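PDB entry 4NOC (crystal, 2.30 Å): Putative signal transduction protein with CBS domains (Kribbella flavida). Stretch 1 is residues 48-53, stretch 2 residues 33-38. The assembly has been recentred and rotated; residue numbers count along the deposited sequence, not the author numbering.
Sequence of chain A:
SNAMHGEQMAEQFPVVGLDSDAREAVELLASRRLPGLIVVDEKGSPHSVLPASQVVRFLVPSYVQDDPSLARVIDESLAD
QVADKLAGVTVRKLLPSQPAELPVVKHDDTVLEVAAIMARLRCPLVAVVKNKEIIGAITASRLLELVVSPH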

# COMPACT_ATOMS: atom_id res chain seq x y z
N SER A 48 5.62 9.74 9.99
CA SER A 48 4.67 9.52 8.92
C SER A 48 5.19 8.45 7.97
O SER A 48 6.31 7.95 8.11
CB SER A 48 4.48 10.83 8.15
OG SER A 48 3.20 10.88 7.56
N VAL A 49 4.36 8.09 7.00
CA VAL A 49 4.78 7.21 5.91
C VAL A 49 4.79 8.08 4.66
O VAL A 49 3.91 8.93 4.52
CB VAL A 49 3.79 6.06 5.70
CG1 VAL A 49 4.22 5.17 4.52
CG2 VAL A 49 3.67 5.24 6.96
N LEU A 50 5.78 7.87 3.78
CA LEU A 50 5.80 8.53 2.48
C LEU A 50 5.54 7.49 1.39
O LEU A 50 6.45 6.77 0.97
CB LEU A 50 7.14 9.24 2.22
CG LEU A 50 7.33 9.80 0.80
CD1 LEU A 50 6.24 10.81 0.47
CD2 LEU A 50 8.71 10.41 0.58
N PRO A 51 4.28 7.39 0.94
CA PRO A 51 3.97 6.44 -0.14
C PRO A 51 4.52 6.91 -1.49
O PRO A 51 4.54 8.11 -1.74
CB PRO A 51 2.43 6.41 -0.16
CG PRO A 51 1.99 7.68 0.52
CD PRO A 51 3.10 8.11 1.46
N ALA A 52 4.98 5.98 -2.33
CA ALA A 52 5.43 6.33 -3.68
C ALA A 52 4.36 7.14 -4.42
O ALA A 52 4.69 8.08 -5.14
CB ALA A 52 5.79 5.09 -4.47
N SER A 53 3.10 6.77 -4.23
CA SER A 53 2.00 7.44 -4.92
C SER A 53 1.95 8.93 -4.59
O SER A 53 1.60 9.73 -5.46
CB SER A 53 0.66 6.75 -4.60
OG SER A 53 0.28 6.97 -3.26
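Stretch 2, residues 33-38: RLPGLI

At Gly36 the two backbones close to 3.8 Å between its CA and the CA of Pro51, tighter than the neighbouring pairs, at the point where one strand ends and a helix begins. A CB at Gly36 would lie 3.1 Å from Val49 CG1, a tight fit, and 3.3 Å from Leu50 O. Stretch 2 leaves Arg33 with positive phi (phi/psi 56°/56°), just after a helix, passes through Leu34 and Pro35 without regular structure, and becomes extended at Gly36 to Ile38. This strand runs antiparallel to strand 48-51, with 155° between the two N-to-C directions and the axes approaching to 4.3 Å.

Leu37 faces Leu50 as the hydrogen-bonded pair, their CA atoms 5.0 Å apart: Leu50 N donates to Leu37 O at 2.7 Å, nearly linearly (171°), and Leu37 N returns the bond to Leu50 O at 2.8 Å. Both side chains point to the same face of the sheet, where Leu50 CB meets Leu37 CB at 4.4 Å. On the other face lie the side chains of Val49, Pro51 and Ile38; Ile38 pairs with Val49 without hydrogen bonds, CA to CA 4.6 Å. Carbonyls already engaged by amides also receive CA-H...O contacts, Val49 CA to Leu37 O at 3.3 Å and Gly36 CA to Leu50 O at 3.1 Å.

Pro51, in a non-hydrogen-bonded pair with Gly36, loses no cross-strand bond by lacking an amide hydrogen; the next comes from Ala52 N, which reaches Pro35 O at 2.7 Å, carrying the hydrogen-bond pattern one step past the last bridge, to the first residue of the helix, with Pro51 at the N-cap position. Pro51 CA also approaches Pro35 O at 3.2 Å. Water 1 donates to Pro35 O at 3.3 Å and accepts from Ser53 N at 3.1 Å, so this carbonyl links the loop before Gly36 to the helix start. Ala52 CB rests 3.7 Å from Leu34 O.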

# COMPACT_ATOMS: atom_id res chain seq x y z
N ARG A 33 11.85 -0.59 -4.84
CA ARG A 33 10.50 -0.88 -5.32
C ARG A 33 9.49 -0.95 -4.18
O ARG A 33 8.77 -1.94 -4.01
CB ARG A 33 10.48 -2.16 -6.17
CG ARG A 33 11.15 -2.01 -7.53
CD ARG A 33 10.44 -0.96 -8.40
NE ARG A 33 9.02 -1.28 -8.55
CZ ARG A 33 8.53 -2.00 -9.55
NH1 ARG A 33 9.33 -2.47 -10.49
NH2 ARG A 33 7.23 -2.25 -9.60
N LEU A 34 9.43 0.13 -3.41
CA LEU A 34 8.63 0.19 -2.20
C LEU A 34 7.34 0.99 -2.35
O LEU A 34 7.31 2.05 -2.99
CB LEU A 34 9.44 0.81 -1.08
CG LEU A 34 10.67 0.01 -0.70
CD1 LEU A 34 11.62 0.96 -0.05
CD2 LEU A 34 10.26 -1.10 0.25
N PRO A 35 6.27 0.49 -1.71
CA PRO A 35 5.00 1.22 -1.65
C PRO A 35 5.21 2.52 -0.86
O PRO A 35 4.55 3.52 -1.18
CB PRO A 35 4.10 0.27 -0.87
CG PRO A 35 5.04 -0.49 0.01
CD PRO A 35 6.27 -0.69 -0.82
N GLY A 36 6.11 2.50 0.13
CA GLY A 36 6.36 3.67 0.97
C GLY A 36 7.63 3.64 1.81
O GLY A 36 8.24 2.60 2.03
N LEU A 37 8.04 4.82 2.27
CA LEU A 37 9.16 4.96 3.19
C LEU A 37 8.61 5.35 4.55
O LEU A 37 7.64 6.09 4.63
CB LEU A 37 10.12 6.05 2.70
CG LEU A 37 10.84 5.80 1.37
CD1 LEU A 37 11.69 6.99 0.97
CD2 LEU A 37 11.69 4.53 1.43
N ILE A 38 9.21 4.85 5.63
CA ILE A 38 8.90 5.37 6.95
C ILE A 38 9.69 6.65 7.20
O ILE A 38 10.92 6.67 7.10
CB ILE A 38 9.14 4.34 8.07
CG1 ILE A 38 8.08 3.24 8.00
CG2 ILE A 38 9.11 5.03 9.44
CD1 ILE A 38 8.21 2.21 9.08
O HOH W 1 2.03 4.09 -3.17